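Local structure of uncharacterized protein (Deinococcus radiodurans, 3GG7) at residues 183-195 with 211-225. The protein is uncharacterised but binds manganese and, as a member of the TatD-type metal-dependent hydrolases, probably cleaves ester bonds. Residues are numbered along the deposited sequence; the frame is centred on the assembly and turned at random.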
loop_
_atom_site.group_PDB
_atom_site.type_symbol
_atom_site.label_atom_id
_atom_site.label_comp_id
_atom_site.label_asym_id
_atom_site.label_seq_id
_atom_site.Cartn_x
_atom_site.Cartn_y
_atom_site.Cartn_z
ATOM N N ILE A 183 15.790 3.420 -0.379
ATOM C CA ILE A 183 15.542 3.080 -1.794
ATOM C C ILE A 183 16.763 2.440 -2.467
ATOM O O ILE A 183 16.633 1.452 -3.183
ATOM C CB ILE A 183 15.044 4.330 -2.567
ATOM C CG1 ILE A 183 13.630 4.734 -2.081
ATOM C CG2 ILE A 183 15.069 4.081 -4.093
ATOM C CD1 ILE A 183 13.140 6.099 -2.579
ATOM N N ARG A 184 17.962 2.958 -2.182
ATOM C CA ARG A 184 19.182 2.370 -2.757
ATOM C C ARG A 184 19.429 0.896 -2.380
ATOM O O ARG A 184 20.049 0.151 -3.155
ATOM C CB ARG A 184 20.414 3.217 -2.424
ATOM C CG ARG A 184 20.415 4.539 -3.133
ATOM C CD ARG A 184 21.740 5.246 -3.004
ATOM N NE ARG A 184 21.513 6.687 -3.045
ATOM C CZ ARG A 184 21.368 7.467 -1.979
ATOM N NH1 ARG A 184 21.467 6.985 -0.741
ATOM N NH2 ARG A 184 21.146 8.756 -2.157
ATOM N N SER A 185 18.929 0.461 -1.221
ATOM C CA SER A 185 19.027 -0.945 -0.816
ATOM C C SER A 185 17.956 -1.892 -1.403
ATOM O O SER A 185 18.084 -3.126 -1.332
ATOM C CB SER A 185 19.043 -1.043 0.709
ATOM O OG SER A 185 20.238 -0.459 1.188
ATOM N N MET A 186 16.933 -1.313 -2.024
ATOM C CA MET A 186 15.825 -2.090 -2.561
ATOM C C MET A 186 16.162 -2.616 -3.955
ATOM O O MET A 186 16.672 -1.861 -4.790
ATOM C CB MET A 186 14.570 -1.197 -2.664
ATOM C CG MET A 186 14.022 -0.674 -1.344
ATOM S SD MET A 186 12.602 0.472 -1.585
ATOM C CE MET A 186 12.288 0.967 0.089
ATOM N N PRO A 187 15.866 -3.906 -4.224
ATOM C CA PRO A 187 15.984 -4.377 -5.595
ATOM C C PRO A 187 15.016 -3.597 -6.486
ATOM O O PRO A 187 13.835 -3.423 -6.127
ATOM C CB PRO A 187 15.618 -5.864 -5.516
ATOM C CG PRO A 187 15.141 -6.089 -4.147
ATOM C CD PRO A 187 15.404 -4.952 -3.301
ATOM N N ARG A 188 15.499 -3.123 -7.629
ATOM C CA ARG A 188 14.672 -2.265 -8.482
ATOM C C ARG A 188 13.476 -2.995 -9.034
ATOM O O ARG A 188 12.484 -2.341 -9.367
ATOM C CB ARG A 188 15.484 -1.661 -9.635
ATOM C CG ARG A 188 16.523 -0.682 -9.158
ATOM C CD ARG A 188 17.202 0.022 -10.301
ATOM N NE ARG A 188 18.301 0.866 -9.838
ATOM C CZ ARG A 188 19.121 1.529 -10.651
ATOM N NH1 ARG A 188 18.987 1.440 -11.976
ATOM N NH2 ARG A 188 20.076 2.291 -10.136
ATOM N N ASP A 189 13.557 -4.321 -9.142
ATOM C CA ASP A 189 12.446 -5.137 -9.654
ATOM C C ASP A 189 11.342 -5.398 -8.613
ATOM O O ASP A 189 10.394 -6.131 -8.901
ATOM C CB ASP A 189 12.941 -6.440 -10.342
ATOM C CG ASP A 189 13.757 -7.339 -9.448
ATOM O OD1 ASP A 189 13.890 -7.062 -8.239
ATOM O OD2 ASP A 189 14.253 -8.377 -9.971
ATOM N N ARG A 190 11.464 -4.775 -7.434
ATOM C CA ARG A 190 10.413 -4.865 -6.399
ATOM C C ARG A 190 9.945 -3.492 -5.908
ATOM O O ARG A 190 9.300 -3.392 -4.848
ATOM C CB ARG A 190 10.912 -5.702 -5.228
ATOM C CG ARG A 190 10.940 -7.213 -5.534
ATOM C CD ARG A 190 11.121 -8.053 -4.275
ATOM N NE ARG A 190 12.474 -8.560 -4.146
ATOM C CZ ARG A 190 12.984 -9.055 -3.025
ATOM N NH1 ARG A 190 12.250 -9.125 -1.904
ATOM N NH2 ARG A 190 14.238 -9.498 -3.032
ATOM N N VAL A 191 10.222 -2.450 -6.685
ATOM C CA VAL A 191 9.853 -1.080 -6.352
ATOM C C VAL A 191 8.624 -0.625 -7.145
ATOM O O VAL A 191 8.572 -0.737 -8.367
ATOM C CB VAL A 191 11.034 -0.125 -6.532
ATOM C CG1 VAL A 191 10.644 1.326 -6.256
ATOM C CG2 VAL A 191 12.129 -0.540 -5.558
ATOM N N LEU A 192 7.619 -0.157 -6.402
ATOM C CA LEU A 192 6.406 0.441 -6.964
ATOM C C LEU A 192 6.348 1.864 -6.451
ATOM O O LEU A 192 6.991 2.216 -5.459
ATOM C CB LEU A 192 5.165 -0.345 -6.480
ATOM C CG LEU A 192 5.193 -1.840 -6.769
ATOM C CD1 LEU A 192 4.050 -2.529 -6.074
ATOM C CD2 LEU A 192 5.204 -2.128 -8.286
ATOM N N THR A 193 5.535 2.686 -7.104
ATOM C CA THR A 193 5.347 4.078 -6.727
ATOM C C THR A 193 3.958 4.257 -6.091
ATOM O O THR A 193 3.035 3.575 -6.474
ATOM C CB THR A 193 5.496 4.999 -7.955
ATOM O OG1 THR A 193 4.742 4.484 -9.052
ATOM C CG2 THR A 193 6.973 5.111 -8.398
ATOM N N GLU A 194 3.832 5.196 -5.159
ATOM C CA GLU A 194 2.545 5.513 -4.493
ATOM C C GLU A 194 2.495 6.987 -4.123
ATOM O O GLU A 194 3.529 7.663 -4.170
ATOM C CB GLU A 194 2.378 4.685 -3.209
ATOM C CG GLU A 194 3.373 5.039 -2.079
ATOM C CD GLU A 194 2.997 4.426 -0.716
ATOM O OE1 GLU A 194 2.771 3.203 -0.647
ATOM O OE2 GLU A 194 2.892 5.192 0.267
ATOM N N THR A 195 1.327 7.493 -3.728
ATOM C CA THR A 195 1.216 8.776 -3.040
ATOM C C THR A 195 0.732 8.692 -1.588
ATOM O O THR A 195 1.082 9.524 -0.775
ATOM C CB THR A 195 0.282 9.771 -3.731
ATOM O OG1 THR A 195 -1.074 9.273 -3.716
ATOM C CG2 THR A 195 0.741 10.076 -5.159
ATOM N N ASP A 211 0.375 13.210 -8.467
ATOM C CA ASP A 211 1.611 13.697 -7.859
ATOM C C ASP A 211 2.670 12.596 -7.847
ATOM O O ASP A 211 3.837 12.834 -7.477
ATOM C CB ASP A 211 1.384 14.150 -6.405
ATOM C CG ASP A 211 0.595 15.429 -6.277
ATOM O OD1 ASP A 211 0.710 16.321 -7.149
ATOM O OD2 ASP A 211 -0.143 15.572 -5.282
ATOM N N VAL A 212 2.271 11.385 -8.211
ATOM C CA VAL A 212 3.210 10.265 -8.364
ATOM C C VAL A 212 4.245 10.542 -9.458
ATOM O O VAL A 212 5.315 9.946 -9.425
ATOM C CB VAL A 212 2.465 8.885 -8.559
ATOM C CG1 VAL A 212 2.010 8.669 -9.983
ATOM C CG2 VAL A 212 3.328 7.716 -8.087
ATOM N N LYS A 213 3.938 11.439 -10.404
ATOM C CA LYS A 213 4.957 11.919 -11.360
ATOM C C LYS A 213 6.221 12.386 -10.627
ATOM O O LYS A 213 7.339 12.132 -11.095
ATOM C CB LYS A 213 4.398 13.053 -12.230
ATOM C CG LYS A 213 5.272 13.339 -13.455
ATOM C CD LYS A 213 4.575 14.229 -14.467
ATOM C CE LYS A 213 5.521 14.578 -15.612
ATOM N NZ LYS A 213 4.818 15.235 -16.776
ATOM N N SER A 214 6.062 13.047 -9.481
ATOM C CA SER A 214 7.230 13.489 -8.699
ATOM C C SER A 214 8.024 12.351 -8.070
ATOM O O SER A 214 9.234 12.466 -7.883
ATOM C CB SER A 214 6.861 14.535 -7.656
ATOM O OG SER A 214 6.063 14.017 -6.620
ATOM N N VAL A 215 7.367 11.242 -7.752
ATOM C CA VAL A 215 8.080 10.084 -7.257
ATOM C C VAL A 215 8.915 9.487 -8.383
ATOM O O VAL A 215 10.053 9.070 -8.150
ATOM C CB VAL A 215 7.115 8.995 -6.691
ATOM C CG1 VAL A 215 7.916 7.853 -6.077
ATOM C CG2 VAL A 215 6.170 9.603 -5.652
ATOM N N VAL A 216 8.358 9.425 -9.589
ATOM C CA VAL A 216 9.078 8.871 -10.739
ATOM C C VAL A 216 10.317 9.729 -11.036
ATOM O O VAL A 216 11.431 9.206 -11.272
ATOM C CB VAL A 216 8.168 8.796 -11.980
ATOM C CG1 VAL A 216 8.999 8.623 -13.261
ATOM C CG2 VAL A 216 7.162 7.653 -11.811
ATOM N N GLU A 217 10.113 11.043 -10.995
ATOM C CA GLU A 217 11.216 11.995 -11.153
ATOM C C GLU A 217 12.250 11.789 -10.051
ATOM O O GLU A 217 13.457 11.755 -10.329
ATOM C CB GLU A 217 10.692 13.432 -11.171
ATOM C CG GLU A 217 9.901 13.734 -12.450
ATOM C CD GLU A 217 9.151 15.058 -12.423
ATOM O OE1 GLU A 217 9.029 15.666 -11.334
ATOM O OE2 GLU A 217 8.669 15.485 -13.503
ATOM N N GLY A 218 11.793 11.616 -8.811
ATOM C CA GLY A 218 12.700 11.327 -7.685
ATOM C C GLY A 218 13.523 10.057 -7.876
ATOM O O GLY A 218 14.735 10.029 -7.596
ATOM N N LEU A 219 12.872 8.992 -8.333
ATOM C CA LEU A 219 13.555 7.735 -8.614
ATOM C C LEU A 219 14.533 7.859 -9.788
ATOM O O LEU A 219 15.573 7.194 -9.802
ATOM C CB LEU A 219 12.546 6.623 -8.918
ATOM C CG LEU A 219 11.817 6.005 -7.723
ATOM C CD1 LEU A 219 10.727 5.008 -8.226
ATOM C CD2 LEU A 219 12.800 5.319 -6.771
ATOM N N SER A 220 14.183 8.660 -10.788
ATOM C CA SER A 220 15.085 8.931 -11.923
ATOM C C SER A 220 16.429 9.454 -11.398
ATOM O O SER A 220 17.497 9.038 -11.863
ATOM C CB SER A 220 14.443 9.948 -12.885
ATOM O OG SER A 220 15.333 10.343 -13.920
ATOM N N LYS A 221 16.367 10.348 -10.418
ATOM C CA LYS A 221 17.570 10.950 -9.831
ATOM C C LYS A 221 18.359 9.954 -8.987
ATOM O O LYS A 221 19.595 9.870 -9.088
ATOM C CB LYS A 221 17.190 12.149 -8.965
ATOM C CG LYS A 221 16.616 13.333 -9.714
ATOM C CD LYS A 221 16.271 14.451 -8.728
ATOM C CE LYS A 221 15.705 15.693 -9.415
ATOM N NZ LYS A 221 16.190 16.966 -8.783
ATOM N N ILE A 222 17.653 9.208 -8.140
ATOM C CA ILE A 222 18.288 8.236 -7.265
ATOM C C ILE A 222 18.898 7.080 -8.052
ATOM O O ILE A 222 20.027 6.666 -7.769
ATOM C CB ILE A 222 17.295 7.695 -6.206
ATOM C CG1 ILE A 222 16.867 8.818 -5.268
ATOM C CG2 ILE A 222 17.937 6.596 -5.393
ATOM C CD1 ILE A 222 15.650 8.498 -4.420
ATOM N N TRP A 223 18.169 6.561 -9.040
ATOM C CA TRP A 223 18.648 5.446 -9.846
ATOM C C TRP A 223 19.591 5.903 -10.960
ATOM O O TRP A 223 20.296 5.087 -11.552
ATOM C CB TRP A 223 17.475 4.700 -10.476
ATOM C CG TRP A 223 16.643 3.874 -9.516
ATOM C CD1 TRP A 223 16.916 3.564 -8.214
ATOM C CD2 TRP A 223 15.404 3.227 -9.828
ATOM N NE1 TRP A 223 15.910 2.775 -7.692
ATOM C CE2 TRP A 223 14.976 2.554 -8.668
ATOM C CE3 TRP A 223 14.615 3.161 -10.975
ATOM C CZ2 TRP A 223 13.796 1.818 -8.630
ATOM C CZ3 TRP A 223 13.435 2.427 -10.931
ATOM C CH2 TRP A 223 13.047 1.760 -9.770
ATOM N N GLN A 224 19.573 7.203 -11.240
ATOM C CA GLN A 224 20.313 7.805 -12.358
ATOM C C GLN A 224 19.959 7.186 -13.715
ATOM O O GLN A 224 20.828 6.840 -14.519
ATOM C CB GLN A 224 21.824 7.813 -12.067
ATOM C CG GLN A 224 22.158 8.695 -10.856
ATOM C CD GLN A 224 23.638 8.714 -10.479
ATOM O OE1 GLN A 224 24.226 7.688 -10.131
ATOM N NE2 GLN A 224 24.228 9.889 -10.519
ATOM N N ILE A 225 18.654 7.047 -13.964
ATOM C CA ILE A 225 18.135 6.681 -15.285
ATOM C C ILE A 225 17.007 7.664 -15.663
ATOM O O ILE A 225 16.480 8.364 -14.795
ATOM C CB ILE A 225 17.650 5.212 -15.358
ATOM C CG1 ILE A 225 16.357 5.000 -14.562
ATOM C CG2 ILE A 225 18.744 4.261 -14.861
ATOM C CD1 ILE A 225 15.855 3.563 -14.594
HETATM O O HOH W 1 15.797 0.731 -5.709
HETATM O O HOH W 2 21.578 7.824 -5.565
#
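Thr193 and Val212 meet where helix 212-223 packs on the outside of strand 191-193, as the outer helix of a beta/alpha unit of the TIM barrel of TatD-type hydrolases. The two axes run roughly antiparallel, at 143°, as expected when a strand is followed by a helix that returns along it. Packing is tight here: Val212 CG2 presses on Thr193 CB at 3.5 Å, closer than usual for two carbons. Threonine suits this strand position because it faces two ways. Its OG1 sits between the backbone N and the carbonyl carbon (chi1 47°) and bonds to Ile4 O of the neighbouring strand 4-8, while CG2 lies against Val215 CG1 and Leu219 CD1. Next along the chain, Glu194 turns its carboxylate inward to His148 and Ser168, beside the metal centre. Leu219 then links strand to preceding helix, its CD1 meeting Val191 CG1 tip to tip and its CD2 touching Ile183 CG2 at 3.7 Å.

Toward the helix's C-terminal end the contact opens to solvent through Arg184 and Arg188, though Trp223 stays buried. The long, extended Arg188 suits this rim: its aliphatic part crosses the indole face, CD over the five-membered ring, and its guanidinium lies flat, planes 18° apart, in an off-centre cation-pi contact. Leu219 CD2 takes the opposite face. With an alanine at Trp223, the guanidinium would probably lose its flat support, keeping just the weak NH2 bond to the backbone O. Trp223 NE1 still donates to a water at 2.9 Å, which donates to Ile183 O and Met186 O.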